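Local coordinates for protein deacylase (PDB 5THW) that probably hydrolyses N-carbamoyl amino acids as a two-zinc amidase of the peptidase M20 family, and holds N-(aminocarbonyl)-beta-alanine at its metal centre, at residues A[103-108]-A[115-120]; A[233-238]-A[314-319]. All coordinates share one frame; numbering follows the deposited sequence.

Contact 1 of 2, residues A[103-108]-A[115-120]; sequences SHADSQ and DGIYGV. With ZN (zinc ion), chain E; ZN (zinc ion), chain F; URP (N-(aminocarbonyl)-beta-alanine), chain G.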
# COMPACT_ATOMS: atom_id res chain seq x y z
N SER A 103 6.85 -14.23 -29.53
CA SER A 103 6.94 -13.22 -28.48
C SER A 103 6.07 -13.71 -27.33
O SER A 103 6.02 -14.91 -27.05
CB SER A 103 6.49 -11.86 -29.01
OG SER A 103 7.12 -10.80 -28.32
N HIS A 104 5.36 -12.80 -26.67
CA HIS A 104 4.51 -13.17 -25.54
C HIS A 104 3.10 -12.67 -25.78
O HIS A 104 2.89 -11.66 -26.45
CB HIS A 104 5.05 -12.60 -24.23
CG HIS A 104 5.24 -11.12 -24.26
ND1 HIS A 104 4.32 -10.23 -23.75
CD2 HIS A 104 6.25 -10.36 -24.75
CE1 HIS A 104 4.75 -9.00 -23.91
NE2 HIS A 104 5.93 -9.05 -24.52
N ALA A 105 2.13 -13.39 -25.22
CA ALA A 105 0.74 -12.98 -25.31
C ALA A 105 0.22 -12.36 -24.02
O ALA A 105 -0.91 -11.86 -24.02
CB ALA A 105 -0.14 -14.18 -25.70
N ASP A 106 1.00 -12.38 -22.94
CA ASP A 106 0.59 -11.77 -21.68
C ASP A 106 0.94 -10.29 -21.67
O ASP A 106 1.82 -9.83 -22.41
CB ASP A 106 1.25 -12.49 -20.50
CG ASP A 106 2.76 -12.26 -20.43
OD1 ASP A 106 3.50 -12.65 -21.38
OD2 ASP A 106 3.21 -11.68 -19.41
N SER A 107 0.26 -9.53 -20.81
CA SER A 107 0.37 -8.08 -20.82
C SER A 107 0.52 -7.53 -19.41
O SER A 107 0.37 -8.23 -18.40
CB SER A 107 -0.84 -7.42 -21.48
OG SER A 107 -1.94 -7.38 -20.59
N GLN A 108 0.84 -6.24 -19.35
CA GLN A 108 0.81 -5.49 -18.11
C GLN A 108 -0.63 -5.23 -17.67
O GLN A 108 -1.57 -5.39 -18.46
CB GLN A 108 1.57 -4.17 -18.27
CG GLN A 108 3.05 -4.37 -18.48
CD GLN A 108 3.78 -4.64 -17.17
OE1 GLN A 108 3.28 -4.31 -16.10
NE2 GLN A 108 4.95 -5.27 -17.26
N ASP A 115 2.16 -4.66 -27.53
CA ASP A 115 3.29 -5.21 -26.79
C ASP A 115 3.18 -6.74 -26.74
O ASP A 115 2.21 -7.28 -26.22
CB ASP A 115 3.29 -4.60 -25.39
CG ASP A 115 4.51 -4.99 -24.56
OD1 ASP A 115 5.39 -5.73 -25.04
OD2 ASP A 115 4.56 -4.55 -23.39
N GLY A 116 4.18 -7.42 -27.29
CA GLY A 116 4.22 -8.87 -27.28
C GLY A 116 3.36 -9.58 -28.31
O GLY A 116 3.86 -10.38 -29.11
N ILE A 117 2.06 -9.30 -28.31
CA ILE A 117 1.13 -10.02 -29.17
C ILE A 117 1.45 -9.80 -30.64
O ILE A 117 1.21 -10.68 -31.48
CB ILE A 117 -0.31 -9.57 -28.83
CG1 ILE A 117 -1.35 -10.36 -29.63
CG2 ILE A 117 -0.46 -8.06 -28.99
CD1 ILE A 117 -1.33 -11.86 -29.33
N TYR A 118 2.02 -8.64 -30.98
CA TYR A 118 2.40 -8.35 -32.36
C TYR A 118 3.43 -9.35 -32.87
O TYR A 118 3.34 -9.83 -34.01
CB TYR A 118 2.93 -6.92 -32.45
CG TYR A 118 3.49 -6.48 -33.79
CD1 TYR A 118 4.67 -5.74 -33.86
CD2 TYR A 118 2.85 -6.80 -34.98
CE1 TYR A 118 5.18 -5.32 -35.08
CE2 TYR A 118 3.36 -6.40 -36.21
CZ TYR A 118 4.53 -5.66 -36.25
OH TYR A 118 5.04 -5.25 -37.46
N GLY A 119 4.42 -9.70 -32.04
CA GLY A 119 5.42 -10.67 -32.46
C GLY A 119 4.84 -12.05 -32.67
O GLY A 119 5.26 -12.79 -33.57
N VAL A 120 3.87 -12.43 -31.83
CA VAL A 120 3.20 -13.72 -32.00
C VAL A 120 2.36 -13.71 -33.27
O VAL A 120 2.53 -14.55 -34.16
CB VAL A 120 2.36 -14.06 -30.76
CG1 VAL A 120 1.61 -15.36 -30.96
CG2 VAL A 120 3.26 -14.14 -29.53
ZN ZN E . 7.29 -7.26 -24.93
ZN ZN F . 5.80 -5.15 -21.90
O2 URP G . 8.00 -4.72 -22.30
C2 URP G . 8.33 -5.89 -22.39
N3 URP G . 7.56 -6.77 -23.02
N1 URP G . 9.46 -6.33 -21.85
C6 URP G . 9.47 -6.86 -20.50
C5 URP G . 10.87 -6.87 -19.90
C4 URP G . 11.27 -5.44 -19.66
O42 URP G . 12.14 -4.93 -20.39
O41 URP G . 10.70 -4.82 -18.73
O HOH W 1 1.88 -5.19 -21.71
O HOH W 2 9.12 -8.64 -25.10
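His104 and Gly116 lie with their CA atoms 4.6 Å apart, where the chain leaving strand 99-103 runs beside the N-terminal turn of helix 117-132, with Gly116 as N-cap. The CA of Gly116 sits over one face of the His104 imidazole in a CH-pi contact, 3.4 Å from the ring centroid and 18° off its normal. CG of His104 lies between the backbone N and the carbonyl carbon (chi1 55°), which swings the ring back over Gly116 although CB points away from that segment. The ring's rotation is fixed at both nitrogens: ND1 donates in the ring plane to Asp106 O at 2.9 Å, while NE2 binds one zinc at 2.3 Å. Asp115 spans the two metals, its OD1 2.4 Å from the zinc held by His104 and its OD2 2.0 Å from the other zinc. His211 joins the first ion, Glu150 and His403 the second. Beyond the metals, CG2 of Val120 packs on the backbone of Ser103 at 3.6 Å from its C, and CB of Ser103 faces Gly119 CA; Ser103 OG hydrogen-bonds Glu209. This is part of the dizinc centre of M20 hydrolases, a histidine after a core strand and a bridging aspartate just before a helix.

Contact 2 of 2, residues A[233-238]-A[314-319]; sequences GQRWYE and AVLAQM. With URP (N-(aminocarbonyl)-beta-alanine), chain G.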
# COMPACT_ATOMS: atom_id res chain seq x y z
N GLY A 233 21.44 -4.15 -20.79
CA GLY A 233 21.32 -4.98 -19.61
C GLY A 233 20.45 -4.38 -18.51
O GLY A 233 20.21 -3.17 -18.45
N GLN A 234 19.95 -5.26 -17.64
CA GLN A 234 19.04 -4.86 -16.58
C GLN A 234 19.43 -5.51 -15.25
O GLN A 234 20.02 -6.59 -15.21
CB GLN A 234 17.58 -5.23 -16.89
CG GLN A 234 17.08 -4.85 -18.26
CD GLN A 234 15.57 -4.94 -18.36
OE1 GLN A 234 14.86 -4.70 -17.38
NE2 GLN A 234 15.07 -5.32 -19.53
N ARG A 235 19.05 -4.83 -14.17
CA ARG A 235 19.20 -5.32 -12.81
C ARG A 235 17.93 -4.96 -12.06
O ARG A 235 17.54 -3.79 -12.03
CB ARG A 235 20.42 -4.69 -12.11
CG ARG A 235 21.77 -5.31 -12.41
CD ARG A 235 22.87 -4.47 -11.74
NE ARG A 235 24.21 -4.72 -12.27
CZ ARG A 235 25.18 -5.34 -11.62
NH1 ARG A 235 25.00 -5.79 -10.39
NH2 ARG A 235 26.36 -5.50 -12.21
N TRP A 236 17.26 -5.96 -11.48
CA TRP A 236 16.04 -5.75 -10.72
C TRP A 236 16.26 -6.12 -9.26
O TRP A 236 16.93 -7.11 -8.94
CB TRP A 236 14.87 -6.57 -11.28
CG TRP A 236 14.38 -6.14 -12.63
CD1 TRP A 236 15.00 -5.30 -13.51
CD2 TRP A 236 13.16 -6.54 -13.26
NE1 TRP A 236 14.24 -5.15 -14.64
CE2 TRP A 236 13.11 -5.91 -14.52
CE3 TRP A 236 12.10 -7.39 -12.88
CZ2 TRP A 236 12.04 -6.08 -15.40
CZ3 TRP A 236 11.04 -7.55 -13.76
CH2 TRP A 236 11.02 -6.90 -15.00
N TYR A 237 15.65 -5.34 -8.37
CA TYR A 237 15.84 -5.52 -6.94
C TYR A 237 14.50 -5.61 -6.24
O TYR A 237 13.48 -5.09 -6.71
CB TYR A 237 16.65 -4.36 -6.33
CG TYR A 237 17.98 -4.12 -6.98
CD1 TYR A 237 18.07 -3.40 -8.16
CD2 TYR A 237 19.14 -4.63 -6.42
CE1 TYR A 237 19.29 -3.18 -8.77
CE2 TYR A 237 20.37 -4.41 -7.02
CZ TYR A 237 20.44 -3.69 -8.19
OH TYR A 237 21.65 -3.46 -8.81
N GLU A 238 14.52 -6.28 -5.10
CA GLU A 238 13.41 -6.27 -4.16
C GLU A 238 13.98 -5.83 -2.83
O GLU A 238 14.95 -6.44 -2.34
CB GLU A 238 12.73 -7.64 -4.05
CG GLU A 238 11.87 -8.00 -5.26
CD GLU A 238 11.16 -9.34 -5.11
OE1 GLU A 238 10.32 -9.69 -5.97
OE2 GLU A 238 11.45 -10.05 -4.12
N ALA A 314 29.28 -1.92 -17.31
CA ALA A 314 30.06 -1.26 -16.27
C ALA A 314 29.26 -0.14 -15.62
O ALA A 314 29.27 0.01 -14.39
CB ALA A 314 31.37 -0.73 -16.86
N VAL A 315 28.56 0.67 -16.43
CA VAL A 315 27.71 1.70 -15.86
C VAL A 315 26.58 1.07 -15.07
O VAL A 315 26.23 1.53 -13.97
CB VAL A 315 27.18 2.63 -16.97
CG1 VAL A 315 26.17 3.61 -16.40
CG2 VAL A 315 28.33 3.34 -17.67
N LEU A 316 25.99 -0.01 -15.60
CA LEU A 316 24.93 -0.70 -14.87
C LEU A 316 25.41 -1.18 -13.50
O LEU A 316 24.65 -1.16 -12.53
CB LEU A 316 24.40 -1.87 -15.70
CG LEU A 316 23.23 -2.66 -15.10
CD1 LEU A 316 22.09 -1.75 -14.69
CD2 LEU A 316 22.75 -3.73 -16.08
N ALA A 317 26.68 -1.61 -13.41
CA ALA A 317 27.25 -1.98 -12.11
C ALA A 317 27.49 -0.76 -11.22
O ALA A 317 27.39 -0.86 -10.00
CB ALA A 317 28.55 -2.76 -12.30
N GLN A 318 27.83 0.39 -11.82
CA GLN A 318 27.97 1.61 -11.03
C GLN A 318 26.65 2.03 -10.41
O GLN A 318 26.60 2.46 -9.25
CB GLN A 318 28.51 2.75 -11.90
CG GLN A 318 30.01 2.72 -12.16
CD GLN A 318 30.37 3.42 -13.46
OE1 GLN A 318 29.77 4.42 -13.84
NE2 GLN A 318 31.39 2.90 -14.13
N MET A 319 25.56 1.90 -11.16
CA MET A 319 24.24 2.19 -10.62
C MET A 319 23.92 1.24 -9.47
O MET A 319 23.34 1.65 -8.46
CB MET A 319 23.18 2.09 -11.72
CG MET A 319 23.37 3.12 -12.82
SD MET A 319 22.41 2.77 -14.30
CE MET A 319 20.80 3.37 -13.80
O2 URP G . 8.00 -4.72 -22.30
C2 URP G . 8.33 -5.89 -22.39
N3 URP G . 7.56 -6.77 -23.02
N1 URP G . 9.46 -6.33 -21.85
C6 URP G . 9.47 -6.86 -20.50
C5 URP G . 10.87 -6.87 -19.90
C4 URP G . 11.27 -5.44 -19.66
O42 URP G . 12.14 -4.93 -20.39
O41 URP G . 10.70 -4.82 -18.73
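Van der Waals packing carries the contact between Leu316 on helix 313-334 and Gly233 and Arg235 on strand 225-242; the two segments run nearly parallel, 17° apart, with axes 9.0 Å from each other. CD2 of Leu316 presses on the strand backbone, 3.4 Å from Gly233 C, at a residue with no side chain in the way. Its CG meets the aliphatic arm of Arg235, 3.8 Å from CD, and lies at the edge of the guanidinium, in its plane, 3.6 Å from NE. The arm, extended from CG to NE, passes obliquely across Leu316 and brings the guanidinium to Ala317, whose CA lies over one face and whose CB is 3.5 Å from NH2. The charged end finds its partners elsewhere: NH1 hydrogen-bonds Gln342, and Tyr345 makes a cation-pi contact.

On the strand's other face, hydrogen bonds lead to the ligand. Trp236 NE1 donates to Gln234 OE1 at 2.8 Å, which fixes the amide's orientation and turns NE2 toward the ligand. NE2 then donates to URP O42 at 3.1 Å and also bonds Tyr346 OH, while the indole edge points at URP O41. The strand is thus two-sided: Leu316 and the arm of Arg235 pack it against the helix, and on the other side the Trp236 to Gln234 bond orients the amide whose NE2 meets the carboxylate.

How the contacts relate
Contacts 1 and 2 take hold of opposite ends of one ligand. The 103-108/115-120 pair meets the ureido end through the metals: the zinc shared by His104 and Asp115 binds URP N3 at 2.0 Å, and the zinc on Asp115 OD2 binds URP O2 at 2.3 Å. The 233-238/314-319 pair reaches the carboxylate through Gln234. Their centres are 25 Å apart and their nearest atoms about 7 Å, so the two do not touch and URP spans the gap. Contact 2 falls in the family's dimerisation region, and His247 and Asn296 of the second subunit also hydrogen-bond URP. The pocket therefore draws on the metal centre, the strand of contact 2 and the neighbouring chain, consistent with a site completed by dimerisation.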